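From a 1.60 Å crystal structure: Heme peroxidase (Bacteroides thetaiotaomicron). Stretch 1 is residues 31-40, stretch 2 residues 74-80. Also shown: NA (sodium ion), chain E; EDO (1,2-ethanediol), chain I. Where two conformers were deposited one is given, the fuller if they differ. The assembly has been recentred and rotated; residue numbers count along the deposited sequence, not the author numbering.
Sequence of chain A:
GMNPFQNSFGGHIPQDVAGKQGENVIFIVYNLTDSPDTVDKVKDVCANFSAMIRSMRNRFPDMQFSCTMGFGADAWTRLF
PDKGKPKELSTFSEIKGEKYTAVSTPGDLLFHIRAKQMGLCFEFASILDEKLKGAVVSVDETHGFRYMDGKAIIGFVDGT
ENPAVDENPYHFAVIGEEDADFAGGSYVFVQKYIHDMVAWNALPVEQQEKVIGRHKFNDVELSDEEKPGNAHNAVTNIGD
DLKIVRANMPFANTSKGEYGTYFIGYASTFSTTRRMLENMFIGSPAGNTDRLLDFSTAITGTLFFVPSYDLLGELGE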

ATOM      1  N   ASN A  31       3.401 -30.342  23.854  1.00 11.33           N
ATOM      2  CA  ASN A  31       3.830 -31.682  24.211  1.00 11.51           C
ATOM      3  C   ASN A  31       2.810 -32.682  23.686  1.00 11.69           C
ATOM      4  O   ASN A  31       1.628 -32.389  23.622  1.00 11.53           O
ATOM      5  CB  ASN A  31       3.938 -31.844  25.718  1.00 11.58           C
ATOM      6  CG  ASN A  31       5.311 -31.485  26.257  1.00 13.77           C
ATOM      7  OD1 ASN A  31       6.258 -31.260  25.503  1.00 13.60           O
ATOM      8  ND2 ASN A  31       5.419 -31.418  27.592  1.00 16.16           N
ATOM      9  N   LEU A  32       3.283 -33.859  23.307  1.00 11.86           N
ATOM     10  CA  LEU A  32       2.405 -34.939  22.906  1.00 12.10           C
ATOM     11  C   LEU A  32       1.722 -35.546  24.109  1.00 12.63           C
ATOM     12  O   LEU A  32       2.316 -35.650  25.166  1.00 12.88           O
ATOM     13  CB  LEU A  32       3.202 -36.036  22.190  1.00 12.24           C
ATOM     14  CG  LEU A  32       3.953 -35.619  20.931  1.00 13.10           C
ATOM     15  CD1 LEU A  32       4.758 -36.786  20.425  1.00 14.91           C
ATOM     16  CD2 LEU A  32       2.996 -35.115  19.875  1.00 14.96           C
ATOM     17  N   THR A  33       0.493 -36.019  23.908  1.00 12.99           N
ATOM     18  CA  THR A  33      -0.203 -36.826  24.912  1.00 13.69           C
ATOM     19  C   THR A  33      -0.035 -38.309  24.602  1.00 14.48           C
ATOM     20  O   THR A  33       0.407 -38.680  23.515  1.00 14.12           O
ATOM     21  CB  THR A  33      -1.703 -36.540  24.925  1.00 13.69           C
ATOM     22  OG1 THR A  33      -2.302 -37.043  23.714  1.00 14.41           O
ATOM     23  CG2 THR A  33      -1.970 -35.068  25.056  1.00 13.71           C
ATOM     24  N   ASP A  34      -0.514 -39.152  25.515  1.00 15.52           N
ATOM     25  CA  ASP A  34      -0.426 -40.598  25.338  0.70 16.24           C
ATOM     26  C   ASP A  34      -1.709 -41.186  24.747  1.00 16.34           C
ATOM     27  O   ASP A  34      -1.971 -42.373  24.877  1.00 17.18           O
ATOM     28  CB  ASP A  34      -0.114 -41.279  26.670  0.70 16.53           C
ATOM     29  CG  ASP A  34       1.355 -41.237  27.010  0.70 20.07           C
ATOM     30  OD1 ASP A  34       2.168 -40.896  26.124  0.70 25.18           O
ATOM     31  OD2 ASP A  34       1.710 -41.584  28.161  0.70 26.91           O
ATOM     32  N   SER A  35      -2.489 -40.373  24.082  1.00 16.23           N
ATOM     33  CA  SER A  35      -3.744 -40.861  23.510  1.00 15.98           C
ATOM     34  C   SER A  35      -3.483 -41.861  22.367  1.00 15.71           C
ATOM     35  O   SER A  35      -2.447 -41.822  21.730  1.00 15.50           O
ATOM     36  CB  SER A  35      -4.590 -39.721  23.010  1.00 16.06           C
ATOM     37  OG  SER A  35      -4.267 -39.379  21.682  1.00 15.98           O
ATOM     38  N   PRO A  36      -4.449 -42.721  22.099  1.00 15.37           N
ATOM     39  CA  PRO A  36      -4.285 -43.707  21.023  1.00 15.00           C
ATOM     40  C   PRO A  36      -4.502 -43.142  19.613  1.00 14.30           C
ATOM     41  O   PRO A  36      -4.584 -43.908  18.650  1.00 14.18           O
ATOM     42  CB  PRO A  36      -5.347 -44.754  21.350  1.00 15.26           C
ATOM     43  CG  PRO A  36      -6.410 -44.014  22.071  1.00 15.64           C
ATOM     44  CD  PRO A  36      -5.741 -42.866  22.797  1.00 15.82           C
ATOM     45  N   ASP A  37      -4.628 -41.819  19.501  1.00 13.63           N
ATOM     46  CA  ASP A  37      -4.717 -41.155  18.201  1.00 13.14           C
ATOM     47  C   ASP A  37      -3.539 -40.210  17.952  1.00 12.44           C
ATOM     48  O   ASP A  37      -3.497 -39.535  16.921  1.00 12.83           O
ATOM     49  CB  ASP A  37      -5.982 -40.306  18.110  1.00 13.32           C
ATOM     50  CG  ASP A  37      -7.238 -41.106  18.130  1.00 14.71           C
ATOM     51  OD1 ASP A  37      -7.185 -42.341  18.062  1.00 15.86           O
ATOM     52  OD2 ASP A  37      -8.312 -40.472  18.213  1.00 18.30           O
ATOM     53  N   THR A  38      -2.626 -40.109  18.912  1.00 11.70           N
ATOM     54  CA  THR A  38      -1.616 -39.038  18.891  1.00 11.49           C
ATOM     55  C   THR A  38      -0.720 -39.104  17.674  1.00 11.44           C
ATOM     56  O   THR A  38      -0.506 -38.087  17.002  1.00 11.14           O
ATOM     57  CB  THR A  38      -0.775 -39.012  20.192  1.00 11.49           C
ATOM     58  OG1 THR A  38      -1.600 -38.575  21.272  1.00 12.27           O
ATOM     59  CG2 THR A  38       0.377 -38.056  20.064  1.00 11.74           C
ATOM     60  N   VAL A  39      -0.192 -40.276  17.367  1.00 11.23           N
ATOM     61  CA  VAL A  39       0.714 -40.376  16.218  1.00 11.58           C
ATOM     62  C   VAL A  39      -0.023 -40.067  14.924  1.00 11.79           C
ATOM     63  O   VAL A  39       0.467 -39.338  14.089  1.00 11.67           O
ATOM     64  CB  VAL A  39       1.389 -41.771  16.125  1.00 11.53           C
ATOM     65  CG1 VAL A  39       2.285 -41.835  14.890  1.00 12.84           C
ATOM     66  CG2 VAL A  39       2.200 -42.044  17.362  1.00 13.17           C
ATOM     67  N   ASP A  40      -1.205 -40.624  14.770  1.00 12.11           N
ATOM     68  CA  ASP A  40      -1.996 -40.404  13.545  1.00 12.65           C
ATOM     69  C   ASP A  40      -2.358 -38.933  13.337  1.00 12.59           C
ATOM     70  O   ASP A  40      -2.352 -38.440  12.211  1.00 12.77           O
ATOM     71  CB  ASP A  40      -3.254 -41.241  13.570  1.00 13.04           C
ATOM     72  CG  ASP A  40      -2.987 -42.718  13.264  1.00 15.13           C
ATOM     73  OD1 ASP A  40      -1.851 -43.061  12.856  1.00 18.94           O
ATOM     74  OD2 ASP A  40      -3.925 -43.529  13.404  1.00 19.68           O
TER
HETATM   75 NA    NA E 320      -6.371 -44.347  17.183  1.00 23.19          NA
HETATM   76  C1  EDO I 324      12.873 -33.727  24.787  1.00 22.84           C
HETATM   77  O1  EDO I 324      13.724 -34.274  23.777  1.00 19.41           O
HETATM   78  C2  EDO I 324      12.766 -32.183  24.669  1.00 23.00           C
HETATM   79  O2  EDO I 324      12.250 -31.808  23.373  1.00 18.03           O
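Stretch 2, residues 74-80: DAWTRLF

An arginine near the end of a helix can secure a neighbouring loop by bonding to its backbone while leucines beside it make the apolar contact, and this pair of segments is a clear example. Stretch 2 is helical from Asp74 to Leu79, the last part of a helix that begins earlier in the chain; Phe80, with phi/psi of -132/63, is the first residue to leave helical geometry. Its turns are held by bonds such as Leu79 N to Ala75 O, 2.8 Å. It lies beside the end of a strand (Asn31 and Leu32), the loop that follows, and the start of the helix entered at Thr38. Both segments advance in the same general sense: Leu32 CA is 7.6 Å from Ala75 CA, and Val39 CA is 6.1 Å from Leu79 CA.

The apolar contacts occur at both ends of this register. Leu32, its CA-to-CB bond directed toward the helix, places CD1 4.1 Å from Ala75 CB and 4.0 Å from Leu79 CG. Farther along, Val39 CG2 meets Leu79 CD2 at 4.1 Å, so Leu79 touches residues from both the strand and the helix of stretch 1.

The polar contacts converge on Arg78. With chi1 to chi3 all t, its side chain is extended and reaches the loop, where NH2 and NH1 donate hydrogen bonds to Thr33 O at 3.0 and 3.3 Å. This carbonyl lies at the guanidinium edge, near its plane, as a shared acceptor should. Leu32 CB approaches Arg78 NH1 to 3.5 Å, and Thr38 CG2 lies 3.8 Å from Arg78 NH2.

Charge adds a looser term. Asp34 OD1 and Arg78 NH1 form a long salt bridge of 3.7 Å; the oxygen lies well out of the guanidinium plane and no N-H points at it, so the attraction is electrostatic alone.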

ATOM      1  N   ASP A  74      13.162 -36.273  21.664  1.00 12.04           N
ATOM      2  CA  ASP A  74      12.448 -37.455  22.156  1.00 12.17           C
ATOM      3  C   ASP A  74      11.227 -37.745  21.298  1.00 11.92           C
ATOM      4  O   ASP A  74      10.940 -38.910  20.981  1.00 12.14           O
ATOM      5  CB  ASP A  74      12.009 -37.267  23.611  1.00 12.27           C
ATOM      6  CG  ASP A  74      13.166 -37.361  24.603  1.00 15.52           C
ATOM      7  OD1 ASP A  74      14.305 -37.741  24.203  1.00 17.08           O
ATOM      8  OD2 ASP A  74      12.928 -37.072  25.787  1.00 18.46           O
ATOM      9  N   ALA A  75      10.492 -36.682  20.942  1.00 11.50           N
ATOM     10  CA  ALA A  75       9.279 -36.814  20.123  1.00 11.24           C
ATOM     11  C   ALA A  75       9.575 -37.441  18.776  1.00 11.06           C
ATOM     12  O   ALA A  75       8.805 -38.269  18.285  1.00 10.74           O
ATOM     13  CB  ALA A  75       8.627 -35.446  19.939  1.00 11.34           C
ATOM     14  N   TRP A  76      10.677 -37.037  18.161  1.00 10.96           N
ATOM     15  CA  TRP A  76      11.057 -37.567  16.856  1.00 11.15           C
ATOM     16  C   TRP A  76      11.182 -39.090  16.916  1.00 11.64           C
ATOM     17  O   TRP A  76      10.641 -39.796  16.088  1.00 11.72           O
ATOM     18  CB  TRP A  76      12.380 -36.950  16.388  1.00 11.08           C
ATOM     19  CG  TRP A  76      12.850 -37.498  15.058  1.00 10.97           C
ATOM     20  CD1 TRP A  76      13.643 -38.612  14.851  1.00 11.47           C
ATOM     21  CD2 TRP A  76      12.460 -37.044  13.764  1.00 12.33           C
ATOM     22  NE1 TRP A  76      13.809 -38.828  13.501  1.00 12.79           N
ATOM     23  CE2 TRP A  76      13.097 -37.884  12.811  1.00 12.79           C
ATOM     24  CE3 TRP A  76      11.707 -35.968  13.307  1.00 11.83           C
ATOM     25  CZ2 TRP A  76      12.954 -37.691  11.427  1.00 12.02           C
ATOM     26  CZ3 TRP A  76      11.536 -35.813  11.921  1.00 12.05           C
ATOM     27  CH2 TRP A  76      12.163 -36.672  11.014  1.00 12.00           C
ATOM     28  N   THR A  77      11.884 -39.581  17.924  1.00 12.16           N
ATOM     29  CA  THR A  77      12.119 -41.003  18.057  1.00 12.71           C
ATOM     30  C   THR A  77      10.816 -41.754  18.395  1.00 13.08           C
ATOM     31  O   THR A  77      10.579 -42.857  17.899  1.00 13.12           O
ATOM     32  CB  THR A  77      13.225 -41.271  19.099  1.00 12.93           C
ATOM     33  OG1 THR A  77      14.484 -40.909  18.530  1.00 14.62           O
ATOM     34  CG2 THR A  77      13.268 -42.721  19.491  1.00 14.22           C
ATOM     35  N   ARG A  78       9.957 -41.142  19.189  1.00 13.50           N
ATOM     36  CA  ARG A  78       8.654 -41.735  19.491  1.00 13.97           C
ATOM     37  C   ARG A  78       7.770 -41.842  18.247  1.00 13.82           C
ATOM     38  O   ARG A  78       7.183 -42.898  17.975  1.00 14.00           O
ATOM     39  CB  ARG A  78       7.914 -40.931  20.540  1.00 14.44           C
ATOM     40  CG  ARG A  78       6.492 -41.434  20.728  1.00 17.08           C
ATOM     41  CD  ARG A  78       5.673 -40.597  21.634  1.00 20.98           C
ATOM     42  NE  ARG A  78       4.262 -41.004  21.584  1.00 21.78           N
ATOM     43  CZ  ARG A  78       3.293 -40.400  22.250  1.00 22.90           C
ATOM     44  NH1 ARG A  78       3.580 -39.388  23.051  1.00 24.70           N
ATOM     45  NH2 ARG A  78       2.040 -40.827  22.140  1.00 22.81           N
ATOM     46  N   LEU A  79       7.684 -40.755  17.494  1.00 13.43           N
ATOM     47  CA  LEU A  79       6.791 -40.688  16.354  1.00 13.10           C
ATOM     48  C   LEU A  79       7.290 -41.473  15.165  1.00 13.18           C
ATOM     49  O   LEU A  79       6.491 -42.077  14.442  1.00 13.29           O
ATOM     50  CB  LEU A  79       6.589 -39.222  15.914  1.00 13.18           C
ATOM     51  CG  LEU A  79       5.864 -38.290  16.889  1.00 13.48           C
ATOM     52  CD1 LEU A  79       6.116 -36.852  16.551  1.00 14.28           C
ATOM     53  CD2 LEU A  79       4.354 -38.613  16.890  1.00 14.62           C
ATOM     54  N   PHE A  80       8.613 -41.411  14.924  1.00 12.99           N
ATOM     55  CA  PHE A  80       9.222 -41.888  13.684  1.00 12.86           C
ATOM     56  C   PHE A  80      10.441 -42.780  13.969  1.00 12.93           C
ATOM     57  O   PHE A  80      11.554 -42.457  13.584  1.00 13.14           O
ATOM     58  CB  PHE A  80       9.662 -40.680  12.820  1.00 13.01           C
ATOM     59  CG  PHE A  80       8.610 -39.582  12.712  1.00 12.77           C
ATOM     60  CD1 PHE A  80       7.380 -39.845  12.156  1.00 13.47           C
ATOM     61  CD2 PHE A  80       8.884 -38.284  13.149  1.00 13.59           C
ATOM     62  CE1 PHE A  80       6.400 -38.837  12.061  1.00 15.31           C
ATOM     63  CE2 PHE A  80       7.923 -37.286  13.040  1.00 13.59           C
ATOM     64  CZ  PHE A  80       6.674 -37.582  12.504  1.00 13.71           C
TER
HETATM   65  O   HOH W   1      -5.727 -42.986  15.343  1.00 25.17           O
HETATM   66  O   HOH W   2      -8.400 -44.833  16.015  1.00 31.28           O
HETATM   67  O   HOH W   3      -7.251 -46.079  18.762  1.00 25.04           O